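Local coordinates for SmhA (Serratia marcescens, PDB 7A27), which is the A component of the tripartite alpha-pore-forming toxin Smh and probably acts with its partner proteins to perforate target membranes, at residues 246-249 with 250-254; 283-286 with 287-291. All blocks are in the same frame, centred on the assembly; numbering follows the deposited sequence.

How the contacts relate
Contacts 1 and 2 lie on helices 247-268 and 272-299, which follow each other in the chain. Their centres are about 21 Å apart and their nearest atoms about 9 Å, without touching. Together they illustrate one principle: a glutamine amide can bridge a helical turn to an acceptor four residues on. Contact 1 does so twice, at the start of its helix. Contact 2 does so once, on the outward side of a helix whose other residues are largely buried in the bundle. Contact 1 is remote from the protein's known calcium site; in contact 2 the side chain of Thr290 is about 10 Å from that of Asn359, a ligand of the calcium ion, which is not bound here.

Contact 1: residues 246-249 with 250-254; sequences AQQA and VNELK
Gln248 NE2 donates to Glu252 OE1 at 2.9 Å, with an N-H...O angle of 160°, and gives a clear example of an i to i+4 side-chain bridge along a helix. The glutamine starts out anti to its own nitrogen (chi1 177°) and bends at chi2, which turns the amide along the helix. The carboxylate oxygen lies close to the amide plane and is met on its anti side, with the two flat groups turned 57° apart. Glu252 has a second hold, because OE2 accepts a bond from Asn179 ND2; both oxygens of the carboxylate are thus engaged, which should restrain its rotation.

One residue earlier the theme recurs in looser form. Gln247 NE2 reaches Asn251 OD1 at 3.1 Å, but comes from above the asparagine carbonyl plane and does not lie on a lone pair. Beneath these bridges runs the backbone of the opening turns of the helix: Val250 N binds the oxygen of the N-cap residue, Ala246 O, at 3.1 Å, and Leu253 N binds Ala249 O at 2.8 Å. Val250 CG2 lies 3.5 Å from Ala246 O.

Ala246, Ala249 and Leu253 turn their side chains to helix 160-188, touching Ala186, Ser182, Ile176 and Ile183, while Val250 rests on Ala238 and Ser244 of the loop that joins strand 230-237 to helix 247-268.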
ATOM      1  N   ALA A 246      -4.192   3.936 -18.957  1.00 80.50           N
ATOM      2  CA  ALA A 246      -2.828   3.424 -19.191  1.00 77.08           C
ATOM      3  C   ALA A 246      -2.907   2.324 -20.252  1.00 76.03           C
ATOM      4  O   ALA A 246      -2.499   1.196 -19.972  1.00 72.74           O
ATOM      5  CB  ALA A 246      -2.265   2.926 -17.902  1.00 75.19           C
ATOM      6  N   GLN A 247      -3.415   2.677 -21.437  1.00 77.41           N
ATOM      7  CA  GLN A 247      -3.724   1.703 -22.514  1.00 78.89           C
ATOM      8  C   GLN A 247      -2.460   0.938 -22.917  1.00 77.53           C
ATOM      9  O   GLN A 247      -2.549  -0.294 -23.108  1.00 77.51           O
ATOM     10  CB  GLN A 247      -4.388   2.393 -23.704  1.00 81.89           C
ATOM     11  CG  GLN A 247      -5.023   1.421 -24.690  1.00 83.66           C
ATOM     12  CD  GLN A 247      -6.053   0.536 -24.030  1.00 83.32           C
ATOM     13  OE1 GLN A 247      -6.973   0.985 -23.339  1.00 84.00           O
ATOM     14  NE2 GLN A 247      -5.853  -0.757 -24.209  1.00 83.23           N
ATOM     15  N   GLN A 248      -1.321   1.629 -23.010  1.00 75.72           N
ATOM     16  CA  GLN A 248      -0.042   1.005 -23.459  1.00 74.37           C
ATOM     17  C   GLN A 248       0.349  -0.087 -22.456  1.00 71.54           C
ATOM     18  O   GLN A 248       0.665  -1.195 -22.899  1.00 70.19           O
ATOM     19  CB  GLN A 248       1.039   2.064 -23.698  1.00 74.42           C
ATOM     20  CG  GLN A 248       2.406   1.505 -24.085  1.00 73.74           C
ATOM     21  CD  GLN A 248       2.389   0.620 -25.306  1.00 74.85           C
ATOM     22  OE1 GLN A 248       1.760   0.926 -26.311  1.00 76.52           O
ATOM     23  NE2 GLN A 248       3.132  -0.476 -25.237  1.00 74.46           N
ATOM     24  N   ALA A 249       0.286   0.197 -21.162  1.00 70.87           N
ATOM     25  CA  ALA A 249       0.623  -0.787 -20.107  1.00 69.75           C
ATOM     26  C   ALA A 249      -0.315  -1.997 -20.223  1.00 70.67           C
ATOM     27  O   ALA A 249       0.193  -3.130 -20.160  1.00 70.68           O
ATOM     28  CB  ALA A 249       0.570  -0.144 -18.741  1.00 68.24           C
ATOM     29  N   VAL A 250      -1.620  -1.778 -20.430  1.00 71.70           N
ATOM     30  CA  VAL A 250      -2.637  -2.870 -20.551  1.00 73.09           C
ATOM     31  C   VAL A 250      -2.294  -3.771 -21.743  1.00 73.70           C
ATOM     32  O   VAL A 250      -2.472  -5.008 -21.610  1.00 72.72           O
ATOM     33  CB  VAL A 250      -4.069  -2.311 -20.661  1.00 74.31           C
ATOM     34  CG1 VAL A 250      -5.085  -3.374 -21.049  1.00 75.93           C
ATOM     35  CG2 VAL A 250      -4.485  -1.641 -19.374  1.00 73.24           C
ATOM     36  N   ASN A 251      -1.851  -3.162 -22.853  1.00 74.21           N
ATOM     37  CA  ASN A 251      -1.469  -3.875 -24.097  1.00 75.21           C
ATOM     38  C   ASN A 251      -0.192  -4.684 -23.835  1.00 74.14           C
ATOM     39  O   ASN A 251      -0.161  -5.842 -24.247  1.00 74.56           O
ATOM     40  CB  ASN A 251      -1.348  -2.922 -25.286  1.00 76.95           C
ATOM     41  CG  ASN A 251      -2.666  -2.296 -25.711  1.00 78.78           C
ATOM     42  OD1 ASN A 251      -3.748  -2.704 -25.282  1.00 78.48           O
ATOM     43  ND2 ASN A 251      -2.596  -1.297 -26.575  1.00 79.50           N
ATOM     44  N   GLU A 252       0.815  -4.097 -23.180  1.00 73.56           N
ATOM     45  CA  GLU A 252       2.083  -4.790 -22.810  1.00 74.27           C
ATOM     46  C   GLU A 252       1.754  -5.968 -21.886  1.00 72.79           C
ATOM     47  O   GLU A 252       2.310  -7.066 -22.082  1.00 72.55           O
ATOM     48  CB  GLU A 252       3.099  -3.863 -22.119  1.00 74.65           C
ATOM     49  CG  GLU A 252       3.952  -3.034 -23.079  1.00 76.78           C
ATOM     50  CD  GLU A 252       4.854  -1.953 -22.476  1.00 76.47           C
ATOM     51  OE1 GLU A 252       5.076  -0.976 -23.199  1.00 77.30           O
ATOM     52  OE2 GLU A 252       5.357  -2.075 -21.333  1.00 75.50           O
ATOM     53  N   LEU A 253       0.873  -5.750 -20.913  1.00 72.30           N
ATOM     54  CA  LEU A 253       0.488  -6.799 -19.936  1.00 71.16           C
ATOM     55  C   LEU A 253      -0.121  -7.992 -20.679  1.00 71.90           C
ATOM     56  O   LEU A 253       0.255  -9.123 -20.354  1.00 70.83           O
ATOM     57  CB  LEU A 253      -0.480  -6.216 -18.900  1.00 70.47           C
ATOM     58  CG  LEU A 253      -0.837  -7.133 -17.734  1.00 69.92           C
ATOM     59  CD1 LEU A 253       0.407  -7.643 -17.034  1.00 69.35           C
ATOM     60  CD2 LEU A 253      -1.726  -6.420 -16.734  1.00 68.68           C
ATOM     61  N   LYS A 254      -1.009  -7.752 -21.647  1.00 73.57           N
ATOM     62  CA  LYS A 254      -1.665  -8.833 -22.429  1.00 75.97           C
ATOM     63  C   LYS A 254      -0.580  -9.636 -23.165  1.00 75.86           C
ATOM     64  O   LYS A 254      -0.536 -10.879 -23.004  1.00 74.64           O
ATOM     65  CB  LYS A 254      -2.708  -8.259 -23.398  1.00 78.63           C
ATOM     66  CG  LYS A 254      -3.534  -9.302 -24.138  1.00 80.89           C
ATOM     67  CD  LYS A 254      -4.420  -8.737 -25.236  1.00 83.40           C
ATOM     68  CE  LYS A 254      -5.124  -9.826 -26.025  1.00 85.32           C
ATOM     69  NZ  LYS A 254      -5.606  -9.335 -27.334  1.00 87.33           N
TER

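Contact 2: residues 283-286 with 287-291; sequences QAQL and FVDTY
The amide of Gln285 and the carboxylate of Asp289 meet with their planes 43° apart, forming an i to i+4 bridge on helix 272-299 of this long helical bundle. A single nitrogen serves both acceptors: Gln285 NE2 is 3.0 Å from Asp289 OD1 and 3.2 Å from Asp289 OD2, a forked arrangement in which each oxygen is approached on its syn side. The nitrogen stands about 30° out of the carboxylate plane, so it comes obliquely over the group instead of facing it squarely. Relative to the amide, OD1 lies in plane and OD2 is tilted from it. The bend at chi2 of Gln285 (80°) turns the amide along the helix toward Asp289, and Gln285 CG lies 3.4 Å from Asp289 OD2. The other end of the amide, Gln285 OE1, has a weak hydrogen bond from Gln281 NE2, and the chain leans, as Val288 does, on Met144 of helix 104-155.

The other flat group, the ring of Phe287, is directed away from the turn, its CG anti to the backbone N. It packs against Asn28 and Ser32 of helix 14-37 and against Gln64 of helix 48-96, while Phe287 CB stays 3.4 Å from Ala284 O. That same oxygen accepts the backbone bond of Val288 N at 2.8 Å, and Val288 CG2 lies beside it. Helices 14-37, 48-96 and 104-155 thus all pack against this one, with Ala284 on Tyr57 and Leu61 and Leu286 on Tyr31.

At the far end of the turn, Thr290 N binds Leu286 O at 3.2 Å, and Thr290 OG1 stands 3.4 Å from the same Leu286 O in a weak and unsettled contact, since Asn28 OD1 is also close to the hydroxyl.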
ATOM      1  N   GLN A 283       5.114 -13.874  -7.210  1.00 71.76           N
ATOM      2  CA  GLN A 283       3.965 -13.333  -6.429  1.00 71.25           C
ATOM      3  C   GLN A 283       4.470 -12.821  -5.073  1.00 71.61           C
ATOM      4  O   GLN A 283       4.035 -11.729  -4.649  1.00 72.67           O
ATOM      5  CB  GLN A 283       2.885 -14.404  -6.280  1.00 70.99           C
ATOM      6  CG  GLN A 283       2.207 -14.813  -7.585  1.00 70.30           C
ATOM      7  CD  GLN A 283       1.345 -16.042  -7.432  1.00 70.58           C
ATOM      8  OE1 GLN A 283       1.582 -16.898  -6.565  1.00 71.17           O
ATOM      9  NE2 GLN A 283       0.320 -16.121  -8.273  1.00 69.31           N
ATOM     10  N   ALA A 284       5.382 -13.553  -4.424  1.00 71.02           N
ATOM     11  CA  ALA A 284       5.989 -13.168  -3.129  1.00 69.10           C
ATOM     12  C   ALA A 284       6.711 -11.837  -3.301  1.00 67.99           C
ATOM     13  O   ALA A 284       6.491 -10.945  -2.472  1.00 65.69           O
ATOM     14  CB  ALA A 284       6.936 -14.241  -2.659  1.00 69.90           C
ATOM     15  N   GLN A 285       7.551 -11.742  -4.346  1.00 68.34           N
ATOM     16  CA  GLN A 285       8.355 -10.543  -4.698  1.00 66.98           C
ATOM     17  C   GLN A 285       7.426  -9.328  -4.696  1.00 65.20           C
ATOM     18  O   GLN A 285       7.766  -8.369  -4.016  1.00 64.91           O
ATOM     19  CB  GLN A 285       9.016 -10.717  -6.066  1.00 69.56           C
ATOM     20  CG  GLN A 285      10.047  -9.657  -6.456  1.00 69.87           C
ATOM     21  CD  GLN A 285      11.382  -9.907  -5.801  1.00 71.23           C
ATOM     22  OE1 GLN A 285      12.027 -10.940  -6.025  1.00 73.72           O
ATOM     23  NE2 GLN A 285      11.800  -8.957  -4.979  1.00 69.33           N
ATOM     24  N   LEU A 286       6.298  -9.366  -5.410  1.00 64.23           N
ATOM     25  CA  LEU A 286       5.387  -8.195  -5.512  1.00 64.15           C
ATOM     26  C   LEU A 286       4.935  -7.788  -4.114  1.00 63.79           C
ATOM     27  O   LEU A 286       4.998  -6.585  -3.806  1.00 61.74           O
ATOM     28  CB  LEU A 286       4.174  -8.517  -6.388  1.00 64.03           C
ATOM     29  CG  LEU A 286       4.473  -8.746  -7.864  1.00 64.17           C
ATOM     30  CD1 LEU A 286       3.209  -9.161  -8.610  1.00 64.60           C
ATOM     31  CD2 LEU A 286       5.099  -7.498  -8.484  1.00 64.32           C
ATOM     32  N   PHE A 287       4.516  -8.768  -3.309  1.00 64.11           N
ATOM     33  CA  PHE A 287       4.006  -8.560  -1.929  1.00 63.42           C
ATOM     34  C   PHE A 287       5.105  -7.969  -1.046  1.00 64.33           C
ATOM     35  O   PHE A 287       4.875  -6.900  -0.460  1.00 64.69           O
ATOM     36  CB  PHE A 287       3.456  -9.857  -1.343  1.00 63.34           C
ATOM     37  CG  PHE A 287       3.035  -9.775   0.100  1.00 63.76           C
ATOM     38  CD1 PHE A 287       1.894  -9.082   0.475  1.00 64.53           C
ATOM     39  CD2 PHE A 287       3.760 -10.419   1.077  1.00 64.59           C
ATOM     40  CE1 PHE A 287       1.511  -8.991   1.801  1.00 64.66           C
ATOM     41  CE2 PHE A 287       3.347 -10.376   2.400  1.00 66.33           C
ATOM     42  CZ  PHE A 287       2.232  -9.649   2.763  1.00 65.99           C
ATOM     43  N   VAL A 288       6.273  -8.610  -0.981  1.00 64.46           N
ATOM     44  CA  VAL A 288       7.380  -8.189  -0.077  1.00 63.82           C
ATOM     45  C   VAL A 288       7.956  -6.845  -0.525  1.00 64.84           C
ATOM     46  O   VAL A 288       8.275  -6.041   0.354  1.00 65.02           O
ATOM     47  CB  VAL A 288       8.471  -9.264   0.010  1.00 64.69           C
ATOM     48  CG1 VAL A 288       9.675  -8.778   0.787  1.00 65.27           C
ATOM     49  CG2 VAL A 288       7.919 -10.532   0.635  1.00 66.25           C
ATOM     50  N   ASP A 289       8.136  -6.617  -1.823  1.00 66.43           N
ATOM     51  CA  ASP A 289       8.697  -5.334  -2.324  1.00 67.25           C
ATOM     52  C   ASP A 289       7.757  -4.197  -1.910  1.00 67.64           C
ATOM     53  O   ASP A 289       8.262  -3.199  -1.344  1.00 70.63           O
ATOM     54  CB  ASP A 289       8.908  -5.314  -3.846  1.00 67.79           C
ATOM     55  CG  ASP A 289      10.104  -6.087  -4.376  1.00 68.61           C
ATOM     56  OD1 ASP A 289      10.997  -6.440  -3.567  1.00 69.45           O
ATOM     57  OD2 ASP A 289      10.134  -6.315  -5.609  1.00 67.50           O
ATOM     58  N   THR A 290       6.445  -4.318  -2.146  1.00 66.11           N
ATOM     59  CA  THR A 290       5.518  -3.193  -1.859  1.00 66.19           C
ATOM     60  C   THR A 290       5.276  -3.135  -0.351  1.00 66.05           C
ATOM     61  O   THR A 290       4.930  -2.037   0.128  1.00 66.84           O
ATOM     62  CB  THR A 290       4.274  -3.181  -2.756  1.00 66.00           C
ATOM     63  OG1 THR A 290       3.338  -4.118  -2.248  1.00 68.31           O
ATOM     64  CG2 THR A 290       4.611  -3.461  -4.202  1.00 66.59           C
ATOM     65  N   TYR A 291       5.487  -4.224   0.395  1.00 64.74           N
ATOM     66  CA  TYR A 291       5.389  -4.170   1.877  1.00 63.46           C
ATOM     67  C   TYR A 291       6.496  -3.239   2.367  1.00 63.02           C
ATOM     68  O   TYR A 291       6.242  -2.368   3.197  1.00 63.83           O
ATOM     69  CB  TYR A 291       5.529  -5.542   2.531  1.00 64.10           C
ATOM     70  CG  TYR A 291       4.988  -5.617   3.934  1.00 64.31           C
ATOM     71  CD1 TYR A 291       5.692  -5.114   5.012  1.00 64.81           C
ATOM     72  CD2 TYR A 291       3.750  -6.188   4.179  1.00 64.99           C
ATOM     73  CE1 TYR A 291       5.187  -5.192   6.305  1.00 65.13           C
ATOM     74  CE2 TYR A 291       3.224  -6.256   5.457  1.00 65.18           C
ATOM     75  CZ  TYR A 291       3.947  -5.764   6.524  1.00 65.08           C
ATOM     76  OH  TYR A 291       3.403  -5.864   7.768  1.00 67.71           O
TER